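Local coordinates for peptidase M16 C-terminal domain-containing protein (Enterococcus faecalis, PDB 3D3Y) that is of unknown function but belongs to the peptidase M16 family of metallopeptidase-like proteins and is predicted to bind a metal ion, at residues Ala124-Ala129 against Glu183-Leu188; Asn138-Leu143 against Gly175-Leu180; Thr152-Ala157 against Ala414-Glu419; Phe163-Asp168 against Asn236-Asn241. One frame throughout, in Å; residues are numbered along the deposited sequence.

Contact 1. Residues Ala124-Ala129 against Glu183-Leu188; sequences AGQFEA and ETAASL
A capping box opens helix 185-198, and the first turn of that helix packs through Ala185, Ala186 and Leu188 against Gln126 and Phe127 of the two-residue strand 126-127. This strand pairs antiparallel with strand 122-123, immediately ahead of helix 129-148. The box is reciprocal: Thr184 N donates to Ser187 OG at 2.8 Å, and Ser187 N donates back to Thr184 OG1 at 3.3 Å, so both side chains cap the helix start.

Across the contact a single hydrogen bond forms, from Phe127 N to Ala185 O (3.3 Å, N-H...O angle 158°). The hydrogen points well at the oxygen, but the donor stands 54° out of the carbonyl plane, approaching from above it. Beside this bond the CB of Ala185 reaches in to 3.5 Å from Phe127 O, so that the small methyl lies close against the strand backbone.

Gln126 is exposed and packs on Ala186. Its CG is set beside the backbone N (chi1 -60°), which places that carbon 3.8 Å from Ala186 CA, with the extended remainder of the chain passing Ala186 CB. Phe127 is buried, and helix 40-52 supplies Leu46 and Leu49 against the side chains of both Phe127 and Leu188. Phe132 of helix 129-148 touches Ala185 and Leu188 as well. The ring meets the helix with one margin: CD2 is 3.9 Å from Leu188 CB, and CE2 is 3.6 Å from Leu188 O, which lies near the ring plane.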
loop_
_atom_site.group_PDB
_atom_site.type_symbol
_atom_site.label_atom_id
_atom_site.label_comp_id
_atom_site.label_asym_id
_atom_site.label_seq_id
_atom_site.Cartn_x
_atom_site.Cartn_y
_atom_site.Cartn_z
ATOM N N ALA A 124 -22.813 21.639 -11.692
ATOM C CA ALA A 124 -23.899 20.898 -12.377
ATOM C C ALA A 124 -23.464 19.482 -12.765
ATOM O O ALA A 124 -23.534 19.075 -13.934
ATOM C CB ALA A 124 -24.423 21.683 -13.565
ATOM N N GLY A 125 -23.000 18.742 -11.761
ATOM C CA GLY A 125 -22.661 17.328 -11.877
ATOM C C GLY A 125 -21.400 16.909 -12.578
ATOM O O GLY A 125 -21.224 15.716 -12.844
ATOM N N GLN A 126 -20.530 17.857 -12.934
ATOM C CA GLN A 126 -19.232 17.508 -13.528
ATOM C C GLN A 126 -18.115 18.281 -12.861
ATOM O O GLN A 126 -18.286 19.466 -12.524
ATOM C CB GLN A 126 -19.209 17.788 -15.037
ATOM C CG GLN A 126 -20.266 17.005 -15.836
ATOM C CD GLN A 126 -20.151 17.227 -17.332
ATOM O OE1 GLN A 126 -19.091 17.610 -17.826
ATOM N NE2 GLN A 126 -21.252 16.989 -18.066
ATOM N N PHE A 127 -16.971 17.630 -12.646
ATOM C CA PHE A 127 -15.799 18.385 -12.239
ATOM C C PHE A 127 -15.496 19.522 -13.210
ATOM O O PHE A 127 -15.717 19.404 -14.405
ATOM C CB PHE A 127 -14.582 17.487 -12.049
ATOM C CG PHE A 127 -14.548 16.831 -10.700
ATOM C CD1 PHE A 127 -13.917 17.459 -9.627
ATOM C CD2 PHE A 127 -15.155 15.597 -10.505
ATOM C CE1 PHE A 127 -13.898 16.871 -8.369
ATOM C CE2 PHE A 127 -15.129 14.970 -9.243
ATOM C CZ PHE A 127 -14.512 15.612 -8.165
ATOM N N GLU A 128 -15.012 20.631 -12.677
ATOM C CA GLU A 128 -14.576 21.752 -13.492
ATOM C C GLU A 128 -13.615 21.231 -14.588
ATOM O O GLU A 128 -12.712 20.429 -14.296
ATOM C CB GLU A 128 -13.908 22.771 -12.582
ATOM C CG GLU A 128 -13.742 24.125 -13.174
ATOM C CD GLU A 128 -12.490 24.225 -14.002
ATOM O OE1 GLU A 128 -11.429 23.725 -13.560
ATOM O OE2 GLU A 128 -12.575 24.801 -15.102
ATOM N N ALA A 129 -13.849 21.662 -15.831
ATOM C CA ALA A 129 -13.217 21.054 -17.010
ATOM C C ALA A 129 -11.707 21.286 -17.101
ATOM O O ALA A 129 -10.940 20.378 -17.456
ATOM C CB ALA A 129 -13.902 21.551 -18.288
ATOM N N GLU A 183 -12.338 7.669 -18.681
ATOM C CA GLU A 183 -12.865 8.472 -17.572
ATOM C C GLU A 183 -13.040 9.946 -17.944
ATOM O O GLU A 183 -12.248 10.506 -18.707
ATOM C CB GLU A 183 -11.993 8.312 -16.319
ATOM C CG GLU A 183 -11.918 6.905 -15.751
ATOM C CD GLU A 183 -13.264 6.352 -15.277
ATOM O OE1 GLU A 183 -14.236 7.109 -15.038
ATOM O OE2 GLU A 183 -13.333 5.123 -15.126
ATOM N N THR A 184 -14.114 10.556 -17.436
ATOM C CA THR A 184 -14.473 11.934 -17.798
ATOM C C THR A 184 -14.887 12.714 -16.556
ATOM O O THR A 184 -15.040 12.141 -15.471
ATOM C CB THR A 184 -15.655 12.003 -18.794
ATOM O OG1 THR A 184 -16.817 11.380 -18.206
ATOM C CG2 THR A 184 -15.304 11.314 -20.157
ATOM N N ALA A 185 -15.090 14.019 -16.752
ATOM C CA ALA A 185 -15.506 14.925 -15.690
ATOM C C ALA A 185 -16.820 14.488 -15.071
ATOM O O ALA A 185 -16.985 14.578 -13.861
ATOM C CB ALA A 185 -15.604 16.367 -16.214
ATOM N N ALA A 186 -17.727 13.969 -15.901
ATOM C CA ALA A 186 -19.006 13.399 -15.440
ATOM C C ALA A 186 -18.855 12.082 -14.667
ATOM O O ALA A 186 -19.428 11.942 -13.604
ATOM C CB ALA A 186 -19.960 13.204 -16.622
ATOM N N SER A 187 -18.127 11.111 -15.228
ATOM C CA SER A 187 -17.882 9.842 -14.564
ATOM C C SER A 187 -17.237 10.022 -13.184
ATOM O O SER A 187 -17.608 9.328 -12.202
ATOM C CB SER A 187 -17.072 8.878 -15.472
ATOM O OG SER A 187 -15.699 9.252 -15.575
ATOM N N LEU A 188 -16.322 10.980 -13.089
ATOM C CA LEU A 188 -15.648 11.270 -11.806
ATOM C C LEU A 188 -16.541 11.955 -10.771
ATOM O O LEU A 188 -16.427 11.644 -9.584
ATOM C CB LEU A 188 -14.343 12.077 -11.974
ATOM C CG LEU A 188 -13.068 11.234 -11.964
ATOM C CD1 LEU A 188 -12.899 10.608 -10.599
ATOM C CD2 LEU A 188 -13.161 10.147 -13.060
#

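Contact 2. Residues Asn138-Leu143 against Gly175-Leu180; sequences NLKAYL and GTVAAL
Apolar packing joins Leu139, Lys140 and Leu143 of helix 129-148 to Val177 and Leu180 on the first turn of helix 177-182; no hydrogen bond spans the two segments. Leu143 CG lies anti to the carbonyl carbon, beside the backbone N (chi1 -58°). The CB of Leu143 is 3.4 Å from Val177 CG2, closer than usual for two carbons and evidence of tight packing here. Further out, Leu143 CD1 sits 3.9 Å from Leu180 CD2.

Leu180 reaches back across with both methyls. Its CD1 is 3.9 Å from Leu139 CD2, the two side chains running obliquely past one another, while CD2 is also near Leu139 CG and Lys140 CB. From Lys140 the contact takes mainly CB and the backbone N; CE still comes within 4.4 Å of Val177 CG1, while the ammonium group turns off toward Glu144 in a long, weak ion pair.

A second kind of contact sets side-chain methyls against main-chain atoms. Leu180 CD2 lies 3.4 Å from Lys140 N, and Leu143 CD1 is 3.7 Å from Thr176 C. Leu143 CD2 approaches Gly175 O, just ahead of the helix.

One side-chain hydrogen bond lies within a segment: Thr176 is the N-cap, and its OG1 accepts from Ala179 N at 3.1 Å, with an N-H...O angle of 160°, thereby holding the turn that presents Val177 and Leu180.

Helix 40-52 adjoins both partners, with Leu45 touching Leu139 and Leu180, Thr44 touching Leu139, and Thr41 touching Ala179, so three helices meet around this contact.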
loop_
_atom_site.group_PDB
_atom_site.type_symbol
_atom_site.label_atom_id
_atom_site.label_comp_id
_atom_site.label_asym_id
_atom_site.label_seq_id
_atom_site.Cartn_x
_atom_site.Cartn_y
_atom_site.Cartn_z
ATOM N N ASN A 138 -2.116 14.635 -16.084
ATOM C CA ASN A 138 -1.082 14.381 -15.059
ATOM C C ASN A 138 -1.030 12.919 -14.649
ATOM O O ASN A 138 0.049 12.345 -14.547
ATOM C CB ASN A 138 -1.276 15.215 -13.776
ATOM C CG ASN A 138 -0.975 16.697 -13.980
ATOM O OD1 ASN A 138 -0.499 17.090 -15.037
ATOM N ND2 ASN A 138 -1.282 17.519 -12.975
ATOM N N LEU A 139 -2.201 12.311 -14.453
ATOM C CA LEU A 139 -2.245 10.921 -14.073
ATOM C C LEU A 139 -1.762 10.029 -15.204
ATOM O O LEU A 139 -1.048 9.085 -14.974
ATOM C CB LEU A 139 -3.634 10.503 -13.547
ATOM C CG LEU A 139 -3.737 9.035 -13.104
ATOM C CD1 LEU A 139 -2.776 8.690 -11.942
ATOM C CD2 LEU A 139 -5.176 8.632 -12.737
ATOM N N LYS A 140 -2.121 10.346 -16.438
ATOM C CA LYS A 140 -1.622 9.575 -17.546
ATOM C C LYS A 140 -0.084 9.622 -17.587
ATOM O O LYS A 140 0.586 8.588 -17.804
ATOM C CB LYS A 140 -2.248 10.087 -18.836
ATOM C CG LYS A 140 -1.863 9.292 -20.068
ATOM C CD LYS A 140 -2.445 9.917 -21.328
ATOM C CE LYS A 140 -2.332 8.918 -22.479
ATOM N NZ LYS A 140 -2.058 9.631 -23.739
ATOM N N ALA A 141 0.475 10.818 -17.374
ATOM C CA ALA A 141 1.930 10.985 -17.356
ATOM C C ALA A 141 2.554 10.105 -16.258
ATOM O O ALA A 141 3.542 9.428 -16.481
ATOM C CB ALA A 141 2.296 12.480 -17.135
ATOM N N TYR A 142 1.943 10.102 -15.082
ATOM C CA TYR A 142 2.411 9.263 -13.975
ATOM C C TYR A 142 2.384 7.776 -14.283
ATOM O O TYR A 142 3.376 7.069 -14.052
ATOM C CB TYR A 142 1.595 9.556 -12.741
ATOM C CG TYR A 142 1.925 8.720 -11.515
ATOM C CD1 TYR A 142 3.122 8.887 -10.829
ATOM C CD2 TYR A 142 1.018 7.805 -11.029
ATOM C CE1 TYR A 142 3.407 8.162 -9.700
ATOM C CE2 TYR A 142 1.290 7.066 -9.891
ATOM C CZ TYR A 142 2.484 7.252 -9.230
ATOM O OH TYR A 142 2.753 6.513 -8.099
ATOM N N LEU A 143 1.258 7.301 -14.806
ATOM C CA LEU A 143 1.119 5.885 -15.161
ATOM C C LEU A 143 2.089 5.530 -16.266
ATOM O O LEU A 143 2.681 4.458 -16.239
ATOM C CB LEU A 143 -0.315 5.577 -15.602
ATOM C CG LEU A 143 -1.411 5.900 -14.583
ATOM C CD1 LEU A 143 -2.796 5.737 -15.246
ATOM C CD2 LEU A 143 -1.247 5.020 -13.364
ATOM N N GLY A 175 -4.385 2.072 -10.823
ATOM C CA GLY A 175 -5.151 1.866 -12.042
ATOM C C GLY A 175 -4.304 1.689 -13.279
ATOM O O GLY A 175 -3.106 1.421 -13.192
ATOM N N THR A 176 -4.920 1.834 -14.447
ATOM C CA THR A 176 -4.182 1.620 -15.688
ATOM C C THR A 176 -4.491 2.726 -16.674
ATOM O O THR A 176 -5.528 3.392 -16.570
ATOM C CB THR A 176 -4.591 0.321 -16.369
ATOM O OG1 THR A 176 -5.931 0.467 -16.844
ATOM C CG2 THR A 176 -4.491 -0.891 -15.394
ATOM N N VAL A 177 -3.622 2.887 -17.662
ATOM C CA VAL A 177 -3.832 3.921 -18.690
ATOM C C VAL A 177 -5.108 3.674 -19.516
ATOM O O VAL A 177 -5.847 4.616 -19.824
ATOM C CB VAL A 177 -2.575 4.031 -19.558
ATOM C CG1 VAL A 177 -2.781 4.938 -20.751
ATOM C CG2 VAL A 177 -1.458 4.562 -18.678
ATOM N N ALA A 178 -5.354 2.407 -19.858
ATOM C CA ALA A 178 -6.554 2.015 -20.609
ATOM C C ALA A 178 -7.841 2.393 -19.864
ATOM O O ALA A 178 -8.789 2.904 -20.457
ATOM C CB ALA A 178 -6.528 0.508 -20.928
ATOM N N ALA A 179 -7.868 2.149 -18.562
ATOM C CA ALA A 179 -9.021 2.490 -17.754
ATOM C C ALA A 179 -9.167 4.007 -17.654
ATOM O O ALA A 179 -10.272 4.554 -17.738
ATOM C CB ALA A 179 -8.873 1.871 -16.381
ATOM N N LEU A 180 -8.036 4.700 -17.541
ATOM C CA LEU A 180 -8.053 6.151 -17.423
ATOM C C LEU A 180 -8.661 6.838 -18.655
ATOM O O LEU A 180 -9.404 7.828 -18.525
ATOM C CB LEU A 180 -6.630 6.667 -17.201
ATOM C CG LEU A 180 -6.497 8.179 -17.078
ATOM C CD1 LEU A 180 -7.406 8.681 -15.935
ATOM C CD2 LEU A 180 -5.036 8.561 -16.814
#

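Contact 3. Residues Thr152-Ala157 against Ala414-Glu419; sequences TYASLA and AIFFLE
Phe416 CG stands anti to the backbone N (chi1 179°), which carries CG away from strand 411-421 toward helix 150-162, and the ring turns one face to Ala157; Tyr153 and Leu418 adopt the same first torsion and meet beside it. The central interaction is a CH-pi contact. Ala157 CB lies 3.5 Å from the centroid of the Phe416 ring and 12° off its normal, so the methyl sits over the middle of one face instead of at the rim. One turn earlier, Ala154 adds its carbonyl oxygen, 3.7 Å from Phe416 CD2, and its CB, 4.2 Å from Phe416 CE2.

The Tyr153 ring is met at its edge, where CE2 is 3.9 Å from Leu418 CD1, and the two side chains cross at about a right angle. The phenol OH goes on to bond Glu248.

This is helix-on-sheet packing: the axes of segments 152-157 and 414-419 pass 8.6 Å apart, and their directions differ by 148°, closer to antiparallel than parallel. Small alanines on the helix allow the close approach to the aromatic ring. Strand 411-421 lies between strands 244-251 and 255-262, and Leu158 of the helix also touches Phe416, while Phe417 points to the other side of the sheet.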
loop_
_atom_site.group_PDB
_atom_site.type_symbol
_atom_site.label_atom_id
_atom_site.label_comp_id
_atom_site.label_asym_id
_atom_site.label_seq_id
_atom_site.Cartn_x
_atom_site.Cartn_y
_atom_site.Cartn_z
ATOM N N THR A 152 9.534 -2.177 -12.513
ATOM C CA THR A 152 8.182 -1.960 -12.043
ATOM C C THR A 152 7.204 -2.608 -13.013
ATOM O O THR A 152 6.317 -3.332 -12.583
ATOM C CB THR A 152 7.854 -0.453 -11.843
ATOM O OG1 THR A 152 8.845 0.130 -10.995
ATOM C CG2 THR A 152 6.498 -0.267 -11.173
ATOM N N TYR A 153 7.387 -2.376 -14.311
ATOM C CA TYR A 153 6.521 -2.984 -15.308
ATOM C C TYR A 153 6.448 -4.529 -15.148
ATOM O O TYR A 153 5.360 -5.115 -15.122
ATOM C CB TYR A 153 6.955 -2.615 -16.730
ATOM C CG TYR A 153 6.078 -3.312 -17.754
ATOM C CD1 TYR A 153 4.766 -2.882 -17.971
ATOM C CD2 TYR A 153 6.519 -4.431 -18.436
ATOM C CE1 TYR A 153 3.937 -3.535 -18.867
ATOM C CE2 TYR A 153 5.703 -5.089 -19.349
ATOM C CZ TYR A 153 4.410 -4.635 -19.550
ATOM O OH TYR A 153 3.574 -5.275 -20.446
ATOM N N ALA A 154 7.615 -5.161 -15.052
ATOM C CA ALA A 154 7.714 -6.607 -14.970
ATOM C C ALA A 154 7.102 -7.139 -13.674
ATOM O O ALA A 154 6.576 -8.258 -13.658
ATOM C CB ALA A 154 9.153 -7.056 -15.120
ATOM N N SER A 155 7.138 -6.336 -12.613
ATOM C CA SER A 155 6.517 -6.710 -11.331
ATOM C C SER A 155 5.000 -6.693 -11.437
ATOM O O SER A 155 4.313 -7.595 -10.996
ATOM C CB SER A 155 6.933 -5.751 -10.216
ATOM O OG SER A 155 6.321 -6.191 -8.993
ATOM N N LEU A 156 4.476 -5.633 -12.020
ATOM C CA LEU A 156 3.055 -5.541 -12.303
ATOM C C LEU A 156 2.562 -6.650 -13.246
ATOM O O LEU A 156 1.465 -7.198 -13.057
ATOM C CB LEU A 156 2.720 -4.157 -12.859
ATOM C CG LEU A 156 2.982 -2.999 -11.899
ATOM C CD1 LEU A 156 3.010 -1.729 -12.725
ATOM C CD2 LEU A 156 1.918 -2.927 -10.800
ATOM N N ALA A 157 3.358 -6.965 -14.260
ATOM C CA ALA A 157 2.993 -7.998 -15.219
ATOM C C ALA A 157 2.984 -9.366 -14.544
ATOM O O ALA A 157 2.137 -10.204 -14.848
ATOM C CB ALA A 157 3.947 -8.013 -16.426
ATOM N N ALA A 414 3.585 -18.735 -10.951
ATOM C CA ALA A 414 3.667 -17.958 -12.175
ATOM C C ALA A 414 5.094 -17.490 -12.389
ATOM O O ALA A 414 5.825 -17.248 -11.438
ATOM C CB ALA A 414 2.673 -16.769 -12.124
ATOM N N ILE A 415 5.494 -17.392 -13.648
ATOM C CA ILE A 415 6.807 -16.877 -13.995
ATOM C C ILE A 415 6.560 -15.875 -15.121
ATOM O O ILE A 415 5.899 -16.206 -16.125
ATOM C CB ILE A 415 7.728 -17.984 -14.586
ATOM C CG1 ILE A 415 8.070 -19.053 -13.554
ATOM C CG2 ILE A 415 9.006 -17.357 -15.229
ATOM C CD1 ILE A 415 8.632 -20.309 -14.173
ATOM N N PHE A 416 7.081 -14.662 -14.972
ATOM C CA PHE A 416 6.973 -13.694 -16.047
ATOM C C PHE A 416 8.369 -13.330 -16.508
ATOM O O PHE A 416 9.239 -12.995 -15.688
ATOM C CB PHE A 416 6.214 -12.428 -15.606
ATOM C CG PHE A 416 6.110 -11.391 -16.703
ATOM C CD1 PHE A 416 5.184 -11.533 -17.725
ATOM C CD2 PHE A 416 7.004 -10.316 -16.750
ATOM C CE1 PHE A 416 5.116 -10.584 -18.763
ATOM C CE2 PHE A 416 6.956 -9.363 -17.782
ATOM C CZ PHE A 416 6.017 -9.498 -18.790
ATOM N N PHE A 417 8.575 -13.410 -17.816
ATOM C CA PHE A 417 9.860 -13.148 -18.441
ATOM C C PHE A 417 9.728 -11.982 -19.427
ATOM O O PHE A 417 8.990 -12.062 -20.415
ATOM C CB PHE A 417 10.323 -14.440 -19.131
ATOM C CG PHE A 417 11.661 -14.348 -19.846
ATOM C CD1 PHE A 417 12.723 -13.633 -19.307
ATOM C CD2 PHE A 417 11.850 -15.027 -21.052
ATOM C CE1 PHE A 417 13.972 -13.591 -19.954
ATOM C CE2 PHE A 417 13.092 -14.977 -21.722
ATOM C CZ PHE A 417 14.160 -14.262 -21.155
ATOM N N LEU A 418 10.414 -10.877 -19.137
ATOM C CA LEU A 418 10.424 -9.745 -20.057
ATOM C C LEU A 418 11.733 -9.834 -20.792
ATOM O O LEU A 418 12.791 -9.570 -20.213
ATOM C CB LEU A 418 10.278 -8.393 -19.336
ATOM C CG LEU A 418 10.101 -7.136 -20.211
ATOM C CD1 LEU A 418 8.696 -7.110 -20.864
ATOM C CD2 LEU A 418 10.269 -5.914 -19.381
ATOM N N GLU A 419 11.653 -10.234 -22.064
ATOM C CA GLU A 419 12.823 -10.653 -22.791
ATOM C C GLU A 419 13.305 -9.556 -23.712
ATOM O O GLU A 419 12.568 -9.095 -24.603
ATOM C CB GLU A 419 12.546 -11.938 -23.575
ATOM C CG GLU A 419 13.762 -12.438 -24.373
ATOM C CD GLU A 419 13.514 -13.795 -25.045
ATOM O OE1 GLU A 419 12.425 -13.971 -25.610
ATOM O OE2 GLU A 419 14.410 -14.671 -24.993
#

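Contact 4. Residues Phe163-Asp168 against Asn236-Asn241; sequences FNQSED and NQPIRN
Gln165 meets Gln237 and Pro238 with successive atoms of its side chain. From CB the chain turns so that CG stands between the backbone N and the carbonyl carbon (chi1 55°), and CG comes 3.5 Å from Gln237 OE1. Beyond CG it is extended, bringing CD to 3.7 Å from Gln237 CB. The two amide groups are stacked, their planes 27° apart. At the tip the branches diverge: NE2 lies against the proline ring, 3.2 Å from Pro238 CD, while OE1 is 3.6 Å from Pro238 O and 4.3 Å from Arg240 NE.

The side chain is presented by a type I beta turn from Phe163 to Ser166, in which Gln165 is the third residue and Ser166 N donates to Phe163 O at 2.8 Å. The turn lies in the loop after helix 150-162, and it packs here against an irregular loop that leads into strand 244-251 of the five-stranded sheet.

Gln237 is held at both ends of its amide, since OE1 is hydrogen-bonded to Tyr235 OH and NE2 to Tyr162 O, which would favour the modelled rotation of the group facing Gln165. On the first residue of the turn, Phe163 CD1 is 3.8 Å from Gln237 OE1, with ring and amide planes 60° apart. Phe163 also meets Phe314 edge-to-face, and the Arg240 guanidinium makes a cation-pi contact with Tyr162.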
loop_
_atom_site.group_PDB
_atom_site.type_symbol
_atom_site.label_atom_id
_atom_site.label_comp_id
_atom_site.label_asym_id
_atom_site.label_seq_id
_atom_site.Cartn_x
_atom_site.Cartn_y
_atom_site.Cartn_z
ATOM N N PHE A 163 -2.430 -13.271 -10.421
ATOM C CA PHE A 163 -3.838 -12.974 -10.075
ATOM C C PHE A 163 -4.806 -13.020 -11.254
ATOM O O PHE A 163 -5.839 -12.348 -11.267
ATOM C CB PHE A 163 -3.916 -11.591 -9.430
ATOM C CG PHE A 163 -3.198 -11.495 -8.106
ATOM C CD1 PHE A 163 -3.733 -12.122 -6.965
ATOM C CD2 PHE A 163 -2.012 -10.756 -7.993
ATOM C CE1 PHE A 163 -3.095 -12.027 -5.729
ATOM C CE2 PHE A 163 -1.344 -10.655 -6.756
ATOM C CZ PHE A 163 -1.895 -11.297 -5.618
ATOM N N ASN A 164 -4.463 -13.809 -12.245
ATOM C CA ASN A 164 -5.178 -13.792 -13.507
ATOM C C ASN A 164 -6.611 -14.260 -13.318
ATOM O O ASN A 164 -7.478 -13.919 -14.112
ATOM C CB ASN A 164 -4.456 -14.676 -14.511
ATOM C CG ASN A 164 -4.822 -14.356 -15.940
ATOM O OD1 ASN A 164 -5.381 -13.290 -16.231
ATOM N ND2 ASN A 164 -4.499 -15.276 -16.856
ATOM N N GLN A 165 -6.873 -15.017 -12.252
ATOM C CA GLN A 165 -8.247 -15.481 -12.022
ATOM C C GLN A 165 -9.146 -14.353 -11.457
ATOM O O GLN A 165 -10.377 -14.487 -11.428
ATOM C CB GLN A 165 -8.294 -16.768 -11.187
ATOM C CG GLN A 165 -7.587 -16.715 -9.840
ATOM C CD GLN A 165 -7.643 -18.052 -9.104
ATOM O OE1 GLN A 165 -6.637 -18.794 -9.013
ATOM N NE2 GLN A 165 -8.842 -18.380 -8.579
ATOM N N SER A 166 -8.536 -13.224 -11.081
ATOM C CA SER A 166 -9.284 -12.126 -10.492
ATOM C C SER A 166 -9.155 -10.841 -11.298
ATOM O O SER A 166 -8.065 -10.221 -11.334
ATOM C CB SER A 166 -8.832 -11.880 -9.046
ATOM O OG SER A 166 -9.280 -10.602 -8.611
ATOM N N GLU A 167 -10.269 -10.391 -11.884
ATOM C CA GLU A 167 -10.243 -9.124 -12.627
ATOM C C GLU A 167 -9.856 -7.906 -11.754
ATOM O O GLU A 167 -9.345 -6.911 -12.264
ATOM C CB GLU A 167 -11.544 -8.907 -13.408
ATOM C CG GLU A 167 -11.373 -9.055 -14.983
ATOM C CD GLU A 167 -10.328 -10.113 -15.446
ATOM O OE1 GLU A 167 -9.473 -9.765 -16.304
ATOM O OE2 GLU A 167 -10.344 -11.280 -14.961
ATOM N N ASP A 168 -10.071 -8.005 -10.441
ATOM C CA ASP A 168 -9.745 -6.905 -9.533
ATOM C C ASP A 168 -8.288 -6.894 -9.108
ATOM O O ASP A 168 -7.642 -5.844 -9.084
ATOM C CB ASP A 168 -10.642 -6.957 -8.302
ATOM C CG ASP A 168 -12.108 -6.977 -8.648
ATOM O OD1 ASP A 168 -12.538 -6.193 -9.501
ATOM O OD2 ASP A 168 -12.850 -7.793 -8.063
ATOM N N ASN A 236 -7.395 -14.438 -1.095
ATOM C CA ASN A 236 -6.910 -15.796 -1.279
ATOM C C ASN A 236 -7.411 -16.362 -2.625
ATOM O O ASN A 236 -8.445 -15.933 -3.160
ATOM C CB ASN A 236 -7.395 -16.667 -0.095
ATOM C CG ASN A 236 -6.964 -18.110 -0.217
ATOM O OD1 ASN A 236 -5.760 -18.413 -0.167
ATOM N ND2 ASN A 236 -7.943 -19.020 -0.401
ATOM N N GLN A 237 -6.686 -17.328 -3.169
ATOM C CA GLN A 237 -7.118 -17.996 -4.403
ATOM C C GLN A 237 -6.578 -19.407 -4.376
ATOM O O GLN A 237 -5.587 -19.667 -3.674
ATOM C CB GLN A 237 -6.576 -17.259 -5.622
ATOM C CG GLN A 237 -5.069 -17.065 -5.608
ATOM C CD GLN A 237 -4.567 -16.428 -6.902
ATOM O OE1 GLN A 237 -5.258 -15.611 -7.517
ATOM N NE2 GLN A 237 -3.364 -16.805 -7.315
ATOM N N PRO A 238 -7.215 -20.330 -5.118
ATOM C CA PRO A 238 -6.681 -21.689 -5.144
ATOM C C PRO A 238 -5.286 -21.777 -5.756
ATOM O O PRO A 238 -4.941 -20.992 -6.671
ATOM C CB PRO A 238 -7.684 -22.446 -6.024
ATOM C CG PRO A 238 -8.897 -21.604 -6.047
ATOM C CD PRO A 238 -8.428 -20.207 -5.947
ATOM N N ILE A 239 -4.494 -22.712 -5.222
ATOM C CA ILE A 239 -3.266 -23.180 -5.852
ATOM C C ILE A 239 -3.624 -23.921 -7.153
ATOM O O ILE A 239 -4.506 -24.786 -7.150
ATOM C CB ILE A 239 -2.483 -24.104 -4.906
ATOM C CG1 ILE A 239 -1.930 -23.296 -3.726
ATOM C CG2 ILE A 239 -1.312 -24.745 -5.614
ATOM C CD1 ILE A 239 -2.149 -23.961 -2.399
ATOM N N ARG A 240 -2.956 -23.547 -8.243
ATOM C CA ARG A 240 -3.050 -24.224 -9.535
ATOM C C ARG A 240 -1.978 -25.318 -9.579
ATOM O O ARG A 240 -0.852 -25.130 -9.096
ATOM C CB ARG A 240 -2.774 -23.242 -10.688
ATOM C CG ARG A 240 -3.752 -22.057 -10.887
ATOM C CD ARG A 240 -2.980 -20.777 -11.377
ATOM N NE ARG A 240 -2.631 -19.865 -10.279
ATOM C CZ ARG A 240 -1.832 -18.790 -10.369
ATOM N NH1 ARG A 240 -1.604 -18.065 -9.283
ATOM N NH2 ARG A 240 -1.237 -18.436 -11.514
ATOM N N ASN A 241 -2.300 -26.453 -10.184
ATOM C CA ASN A 241 -1.299 -27.513 -10.295
ATOM C C ASN A 241 -0.258 -27.298 -11.382
ATOM O O ASN A 241 0.841 -27.866 -11.319
ATOM C CB ASN A 241 -1.940 -28.904 -10.331
ATOM C CG ASN A 241 -2.310 -29.398 -8.926
ATOM O OD1 ASN A 241 -1.441 -29.492 -8.035
ATOM N ND2 ASN A 241 -3.595 -29.689 -8.712
#

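In the fold
Along the chain the first segments follow one another from strand 126-127 through helices 129-148 and 150-162 into the turn after them. Contact 2 falls within the span closed by contact 1, and contact 4 within that of contact 3, whereas the two pairs interlock. Contact 1 uses strand 126-127, just ahead of helix 129-148, which carries contact 2; their centres are 17 Å apart, and helix 40-52 touches both. Contacts 3 and 4, also 17 Å apart by centres, touch where Ala414 CB lies 4.3 Å from Arg240 NH2, beside the five-stranded sheet. Contacts 1 and 3 have centres 35 Å apart. The consecutive helices thus link packing near helix 40-52 to the sheet containing strand 411-421.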